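PDB 4I3F: serine hydrolase CCSP0084, which is a serine hydrolase of the alpha/beta hydrolase fold that probably cleaves carbon-carbon bonds of meta-cleavage products from aromatic degradation and may also act as an esterase. Local coordinates for residues L48-S53 with L77-A82; T119-N124 with K143-M148; K182-P187 with V281-K286. All blocks are in the same frame, centred on the assembly; numbering follows the deposited sequence.

Contact 1. Residues L48-S53 with L77-A82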
# COMPACT_ATOMS: atom_id res chain seq x y z
N LEU A 48 0.78 -11.08 2.48
CA LEU A 48 1.48 -10.24 1.52
C LEU A 48 1.10 -8.80 1.84
O LEU A 48 -0.08 -8.46 1.86
CB LEU A 48 1.03 -10.59 0.09
CG LEU A 48 1.57 -9.72 -1.05
CD1 LEU A 48 3.09 -9.83 -1.15
CD2 LEU A 48 0.93 -10.09 -2.38
N LEU A 49 2.10 -7.95 2.11
CA LEU A 49 1.83 -6.57 2.49
C LEU A 49 2.27 -5.62 1.38
O LEU A 49 3.43 -5.65 0.95
CB LEU A 49 2.55 -6.20 3.80
CG LEU A 49 2.07 -6.99 5.02
CD1 LEU A 49 3.04 -8.12 5.34
CD2 LEU A 49 1.87 -6.09 6.23
N LEU A 50 1.34 -4.79 0.92
CA LEU A 50 1.61 -3.90 -0.22
C LEU A 50 1.57 -2.45 0.22
O LEU A 50 0.54 -1.95 0.69
CB LEU A 50 0.59 -4.16 -1.35
CG LEU A 50 0.53 -5.59 -1.90
CD1 LEU A 50 -0.47 -5.70 -3.05
CD2 LEU A 50 1.91 -6.04 -2.35
N HIS A 51 2.71 -1.77 0.06
CA HIS A 51 2.89 -0.40 0.54
C HIS A 51 2.18 0.68 -0.30
O HIS A 51 1.58 0.37 -1.33
CB HIS A 51 4.39 -0.10 0.62
CG HIS A 51 5.05 0.02 -0.71
ND1 HIS A 51 5.97 -0.89 -1.17
CD2 HIS A 51 4.96 0.98 -1.67
CE1 HIS A 51 6.41 -0.52 -2.36
NE2 HIS A 51 5.81 0.61 -2.69
N GLY A 52 2.22 1.93 0.17
CA GLY A 52 1.54 3.04 -0.49
C GLY A 52 2.38 3.78 -1.51
O GLY A 52 3.42 3.28 -1.95
N SER A 53 1.96 4.98 -1.89
CA SER A 53 2.62 5.69 -2.97
C SER A 53 3.13 7.09 -2.61
O SER A 53 3.10 8.00 -3.44
CB SER A 53 1.69 5.77 -4.19
OG SER A 53 0.42 6.32 -3.84
N LEU A 77 5.43 -11.41 3.62
CA LEU A 77 6.15 -11.01 2.42
C LEU A 77 5.81 -9.55 2.14
O LEU A 77 4.64 -9.20 2.00
CB LEU A 77 5.77 -11.89 1.23
CG LEU A 77 6.05 -13.38 1.44
CD1 LEU A 77 4.83 -14.11 1.98
CD2 LEU A 77 6.55 -14.03 0.15
N ALA A 78 6.83 -8.69 2.07
CA ALA A 78 6.62 -7.26 1.82
C ALA A 78 7.56 -6.79 0.73
O ALA A 78 8.71 -6.43 1.00
CB ALA A 78 6.84 -6.46 3.10
N PRO A 79 7.09 -6.80 -0.52
CA PRO A 79 7.98 -6.39 -1.62
C PRO A 79 7.95 -4.89 -1.87
O PRO A 79 6.95 -4.23 -1.57
CB PRO A 79 7.36 -7.11 -2.82
CG PRO A 79 5.85 -7.11 -2.50
CD PRO A 79 5.82 -7.37 -1.01
N ASP A 80 9.04 -4.36 -2.43
CA ASP A 80 8.98 -3.06 -3.07
C ASP A 80 8.14 -3.26 -4.32
O ASP A 80 8.40 -4.15 -5.13
CB ASP A 80 10.37 -2.53 -3.46
CG ASP A 80 11.19 -2.05 -2.26
OD1 ASP A 80 10.68 -2.06 -1.12
OD2 ASP A 80 12.36 -1.66 -2.47
N ILE A 81 7.11 -2.44 -4.47
CA ILE A 81 6.20 -2.55 -5.59
C ILE A 81 6.91 -1.99 -6.82
O ILE A 81 7.75 -1.10 -6.70
CB ILE A 81 4.87 -1.84 -5.25
CG1 ILE A 81 4.18 -2.59 -4.10
CG2 ILE A 81 3.92 -1.78 -6.44
CD1 ILE A 81 2.97 -1.86 -3.54
N ALA A 82 6.61 -2.54 -7.99
CA ALA A 82 7.33 -2.19 -9.21
C ALA A 82 7.35 -0.68 -9.42
O ALA A 82 6.33 -0.00 -9.24
CB ALA A 82 6.73 -2.91 -10.42
O HOH W 1 5.06 -3.64 0.28
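Ile81 sets its CD1 methyl almost squarely over the middle of the His51 imidazole, 3.8 Å from CD1 to the ring centroid and 3° off the ring normal, a clear CH-pi contact. At the rim, in the ring plane, Asp80 CA lies 3.7 Å from His51 CE1, and the loop leaving strand 75-79 therefore wraps both a face and an edge of the imidazole. The ring reaches that loop because chi1 of His51 (70°) tucks CG between its backbone N and carbonyl carbon. Beside it sits a water that donates to Leu49 O and to Pro79 O, at 2.7 Å from each, accepts a weak bond from His51 N, and lies 3.2 Å from His51 ND1. With an alanine in place of His51, Ile81 CD1 would probably lose the flat surface it rests on, and the water one of its four partners.

The water bridges two parallel neighbours of the central alpha/beta hydrolase sheet, strands 46-50 and 75-79, whose short segments diverge by 30°. One direct backbone bond ties them here, Leu49 N to Leu77 O at 2.8 Å. The loop after strand 46-50 is where enzymes of this fold usually carry part of the oxyanion hole, and that is probably so here.

On the side of the sheet where Leu48 and Leu50 lie, the Pro79 ring packs against both: Leu48 CD1 meets its CD at 3.7 Å, the two side chains crossing at about a right angle, while Leu50 CD2 approaches Pro79 CG at 4.1 Å. Gln107 of helix 96-113 packs over Leu48, Leu50 and Pro79. Further out, Phe84 meets the His51 ring edge-to-face, and the Asp80 carboxylate accepts from Ala59 N and Leu86 N, which anchors the loop carrying Ile81.

Contact 2. Residues T119-N124 with K143-M148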
# COMPACT_ATOMS: atom_id res chain seq x y z
N THR A 119 -2.70 -16.60 -0.14
CA THR A 119 -2.14 -15.73 0.88
C THR A 119 -3.17 -14.74 1.43
O THR A 119 -4.11 -14.35 0.72
CB THR A 119 -0.91 -14.96 0.33
OG1 THR A 119 -0.26 -14.25 1.39
CG2 THR A 119 -1.34 -13.96 -0.75
N HIS A 120 -3.02 -14.34 2.70
CA HIS A 120 -3.72 -13.16 3.18
C HIS A 120 -3.03 -11.95 2.56
O HIS A 120 -1.89 -12.05 2.10
CB HIS A 120 -3.64 -13.04 4.71
CG HIS A 120 -4.40 -14.09 5.46
ND1 HIS A 120 -5.71 -14.43 5.18
CD2 HIS A 120 -4.04 -14.83 6.54
CE1 HIS A 120 -6.11 -15.35 6.03
NE2 HIS A 120 -5.12 -15.62 6.87
N ILE A 121 -3.69 -10.79 2.57
CA ILE A 121 -3.12 -9.61 1.94
C ILE A 121 -3.51 -8.33 2.68
O ILE A 121 -4.63 -8.21 3.20
CB ILE A 121 -3.50 -9.57 0.42
CG1 ILE A 121 -2.85 -8.37 -0.29
CG2 ILE A 121 -5.03 -9.63 0.21
CD1 ILE A 121 -2.91 -8.48 -1.83
N VAL A 122 -2.56 -7.40 2.77
CA VAL A 122 -2.78 -6.09 3.37
C VAL A 122 -2.32 -5.06 2.36
O VAL A 122 -1.24 -5.20 1.78
CB VAL A 122 -1.94 -5.90 4.65
CG1 VAL A 122 -2.22 -4.52 5.27
CG2 VAL A 122 -2.26 -6.98 5.68
N GLY A 123 -3.12 -4.02 2.14
CA GLY A 123 -2.72 -2.98 1.21
C GLY A 123 -3.01 -1.57 1.66
O GLY A 123 -4.14 -1.25 2.07
N ASN A 124 -1.99 -0.71 1.56
CA ASN A 124 -2.10 0.70 1.89
C ASN A 124 -2.28 1.53 0.63
O ASN A 124 -1.47 1.42 -0.28
CB ASN A 124 -0.83 1.17 2.62
CG ASN A 124 -0.69 2.70 2.68
OD1 ASN A 124 -1.66 3.44 2.51
ND2 ASN A 124 0.53 3.17 2.94
N LYS A 143 -6.92 -15.10 0.45
CA LYS A 143 -7.76 -15.56 1.55
C LYS A 143 -8.47 -14.34 2.14
O LYS A 143 -9.48 -13.90 1.59
CB LYS A 143 -6.90 -16.28 2.60
CG LYS A 143 -6.40 -17.67 2.15
CD LYS A 143 -5.06 -18.06 2.80
CE LYS A 143 -5.18 -18.28 4.30
NZ LYS A 143 -6.05 -19.44 4.63
N LYS A 144 -7.95 -13.78 3.22
CA LYS A 144 -8.52 -12.55 3.78
C LYS A 144 -7.73 -11.33 3.36
O LYS A 144 -6.53 -11.41 3.11
CB LYS A 144 -8.54 -12.59 5.30
CG LYS A 144 -9.57 -13.53 5.92
CD LYS A 144 -9.43 -13.46 7.43
CE LYS A 144 -10.77 -13.56 8.14
NZ LYS A 144 -11.19 -14.97 8.38
N ALA A 145 -8.41 -10.18 3.32
CA ALA A 145 -7.79 -8.92 2.92
C ALA A 145 -8.02 -7.82 3.95
O ALA A 145 -9.12 -7.67 4.49
CB ALA A 145 -8.31 -8.48 1.55
N VAL A 146 -6.97 -7.05 4.21
CA VAL A 146 -7.08 -5.82 5.00
C VAL A 146 -6.66 -4.66 4.12
O VAL A 146 -5.58 -4.67 3.54
CB VAL A 146 -6.17 -5.87 6.23
CG1 VAL A 146 -6.12 -4.48 6.91
CG2 VAL A 146 -6.67 -6.91 7.22
N LEU A 147 -7.53 -3.65 4.01
CA LEU A 147 -7.18 -2.42 3.30
C LEU A 147 -6.94 -1.32 4.32
O LEU A 147 -7.54 -1.33 5.41
CB LEU A 147 -8.29 -2.00 2.33
CG LEU A 147 -8.74 -3.06 1.33
CD1 LEU A 147 -9.84 -2.50 0.39
CD2 LEU A 147 -7.56 -3.63 0.53
N MET A 148 -6.06 -0.38 3.98
CA MET A 148 -5.76 0.75 4.86
C MET A 148 -5.72 1.99 3.99
O MET A 148 -4.79 2.18 3.20
CB MET A 148 -4.40 0.56 5.54
CG MET A 148 -4.20 1.47 6.73
SD MET A 148 -2.44 1.67 7.15
CE MET A 148 -1.89 2.73 5.82
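Thr119 to Asn124 and Lys143 to Met148 run side by side as parallel strands, 10° apart in direction, laced by backbone bonds. Ile121 and Gly123 each face the partner strand with both N and O: Ile121 N binds Lys144 O, Val146 N binds Ile121 O at 2.8 Å, Gly123 N binds Val146 O, and Met148 N binds Gly123 O. At the start this alternation breaks. Lys143 N donates to Thr119 O, while Lys144 N turns to a side chain, giving its hydrogen to His120 ND1 at 3.0 Å, exactly in the ring plane. ND1 is thus an acceptor, and the ring's proton probably sits on NE2.

These strands, with helix 126-137 between them, form a beta-alpha-beta unit. Gly123 and Asn124 end the first strand just before Ser125, in a sequence that fits the nucleophile elbow of serine hydrolases.

The same imidazole has a CH-pi contact: Lys143 CE lies 3.8 Å from the His120 ring centroid, 25° off the normal, brought over the face by the bend at chi3 of the lysine. Phe297 stacks on His120 as well, and Lys144 sends its ammonium to Asp302.

Apolar packing serves both sides of the sheet. Ile121 CG2 touches Ala145 CB at 3.7 Å on the face covered by helix 126-137; on the other, Val122 CG2 and Val146 CB meet at 4.1 Å beside Phe297. Here too Met148, bent at chi3 (74°), folds its CE methyl onto Asn124 CG at 3.4 Å, while Asn124 ND2 binds Asn62 OD1.

Contact 3. Residues K182-P187 with V281-K286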
# COMPACT_ATOMS: atom_id res chain seq x y z
N LYS A 182 2.10 15.52 6.76
CA LYS A 182 0.65 15.43 6.52
C LYS A 182 0.12 13.99 6.52
O LYS A 182 -1.09 13.77 6.62
CB LYS A 182 0.27 16.13 5.21
CG LYS A 182 0.32 17.64 5.28
CD LYS A 182 -0.75 18.16 6.24
CE LYS A 182 -0.73 19.67 6.34
NZ LYS A 182 -1.82 20.19 7.23
N PHE A 183 1.01 13.02 6.42
CA PHE A 183 0.63 11.62 6.51
C PHE A 183 0.22 11.23 7.93
O PHE A 183 -0.34 10.16 8.15
CB PHE A 183 1.77 10.71 6.04
CG PHE A 183 1.83 10.54 4.55
CD1 PHE A 183 0.82 9.86 3.88
CD2 PHE A 183 2.90 11.04 3.82
CE1 PHE A 183 0.88 9.69 2.50
CE2 PHE A 183 2.96 10.88 2.44
CZ PHE A 183 1.95 10.20 1.78
N LEU A 184 0.53 12.09 8.89
CA LEU A 184 0.18 11.82 10.28
C LEU A 184 -0.71 12.93 10.82
O LEU A 184 -0.57 14.09 10.43
CB LEU A 184 1.45 11.70 11.13
CG LEU A 184 2.31 10.48 10.79
CD1 LEU A 184 3.73 10.67 11.25
CD2 LEU A 184 1.72 9.25 11.45
N PHE A 185 -1.63 12.57 11.71
CA PHE A 185 -2.43 13.57 12.41
C PHE A 185 -1.60 14.28 13.48
O PHE A 185 -1.75 15.49 13.69
CB PHE A 185 -3.68 12.93 13.04
CG PHE A 185 -4.52 13.90 13.81
CD1 PHE A 185 -5.49 14.66 13.17
CD2 PHE A 185 -4.33 14.07 15.18
CE1 PHE A 185 -6.27 15.57 13.89
CE2 PHE A 185 -5.09 14.97 15.90
CZ PHE A 185 -6.06 15.72 15.25
N ASP A 186 -0.75 13.52 14.17
CA ASP A 186 0.19 14.07 15.14
C ASP A 186 1.61 13.75 14.69
O ASP A 186 2.13 12.67 14.98
CB ASP A 186 -0.07 13.52 16.55
CG ASP A 186 0.98 13.97 17.58
OD1 ASP A 186 1.79 14.86 17.27
OD2 ASP A 186 0.98 13.44 18.71
N PRO A 187 2.25 14.69 13.98
CA PRO A 187 3.58 14.46 13.40
C PRO A 187 4.66 14.12 14.44
O PRO A 187 5.64 13.49 14.08
CB PRO A 187 3.90 15.80 12.73
CG PRO A 187 2.59 16.47 12.53
CD PRO A 187 1.73 16.03 13.68
N VAL A 281 -2.10 4.98 9.10
CA VAL A 281 -2.72 4.40 10.30
C VAL A 281 -1.74 3.47 11.01
O VAL A 281 -1.69 3.43 12.24
CB VAL A 281 -3.99 3.59 9.94
CG1 VAL A 281 -4.62 3.00 11.18
CG2 VAL A 281 -5.01 4.47 9.21
N GLN A 282 -0.95 2.74 10.23
CA GLN A 282 -0.04 1.74 10.77
C GLN A 282 1.16 2.33 11.50
O GLN A 282 1.83 1.63 12.27
CB GLN A 282 0.42 0.78 9.65
CG GLN A 282 1.69 1.19 8.89
CD GLN A 282 1.48 2.32 7.88
OE1 GLN A 282 0.47 3.02 7.88
NE2 GLN A 282 2.47 2.50 7.01
N ILE A 283 1.44 3.61 11.26
CA ILE A 283 2.50 4.32 11.98
C ILE A 283 1.92 5.12 13.13
O ILE A 283 2.49 5.16 14.22
CB ILE A 283 3.28 5.29 11.05
CG1 ILE A 283 3.78 4.59 9.79
CG2 ILE A 283 4.45 5.94 11.81
CD1 ILE A 283 4.73 3.47 10.05
N GLU A 284 0.78 5.77 12.90
CA GLU A 284 0.18 6.62 13.94
C GLU A 284 -0.32 5.77 15.10
O GLU A 284 -0.09 6.11 16.26
CB GLU A 284 -0.98 7.44 13.36
CG GLU A 284 -1.54 8.50 14.31
CD GLU A 284 -1.49 9.89 13.70
OE1 GLU A 284 -1.63 10.00 12.47
OE2 GLU A 284 -1.31 10.86 14.46
N LYS A 285 -1.01 4.69 14.77
CA LYS A 285 -1.59 3.78 15.75
C LYS A 285 -0.95 2.41 15.58
O LYS A 285 -1.66 1.44 15.26
CB LYS A 285 -3.10 3.60 15.51
CG LYS A 285 -3.86 4.87 15.12
CD LYS A 285 -4.13 5.74 16.33
CE LYS A 285 -5.08 6.89 15.98
NZ LYS A 285 -5.43 7.70 17.18
N LYS A 286 0.36 2.31 15.78
CA LYS A 286 1.05 1.04 15.57
C LYS A 286 0.41 -0.12 16.33
O LYS A 286 0.07 -1.13 15.73
CB LYS A 286 2.51 1.15 16.00
CG LYS A 286 3.29 2.19 15.24
CD LYS A 286 4.73 2.21 15.70
CE LYS A 286 5.46 3.39 15.09
NZ LYS A 286 4.86 4.65 15.59
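Helix 281-284 follows the last strand of the alpha/beta hydrolase sheet, while 182-187 is the loop after helix 173-182, in the helical insertion that, as in other meta-cleavage product hydrolases, probably forms the lid. Glu284 joins the two. Its carboxylate receives two consecutive backbone amides of the loop: Phe185 N reaches OE1 at 2.7 Å with a nearly straight N-H (165°), and Asp186 N reaches OE2, also at 2.7 Å. Each oxygen uses its syn lone pair, the side turned to the other oxygen, and the two amides together fix the rotation of the group. CG of Glu284 stands anti to the backbone N (chi1 -172°), and a bend at chi2 then turns the carboxylate to the loop amides. Gly278 N also donates to OE1; three N-H groups on one buried carboxylate would be expected to favour its ionised form. Alongside, Leu184 slides past Glu284 in the opposite direction, with CD2 3.6 Å from OE1 and 4.3 Å from Ile283 CB. Around this junction Phe183 stacks on Phe253 and Trp280, and on the sheet side Val281 packs against Met148 of strand 142-148 and Phe289 of helix 286-298.

How the contacts relate
Along the chain the contacts come in series, 1 before 2 before 3. Contacts 1 and 2, with centres 11 Å apart, share one sheet: strand 46-50 lies between 75-79 and 119-124, with 142-148 next, and the probable bonds Leu50 N to Val122 O and Leu48 O to Val122 N join them. Contact 3 lies off the C-terminal strand ends, its centre about 18 Å from contact 1 and 19 Å from contact 2. It touches contact 2 where Met148 packs on Val281 and Gln282; contact 1 stays about 6 Å away at the nearest atoms. Helix 281-284 thus links the sheet to loop 182-187 of the probable lid, near the C-terminal strand ends where this fold keeps its active site.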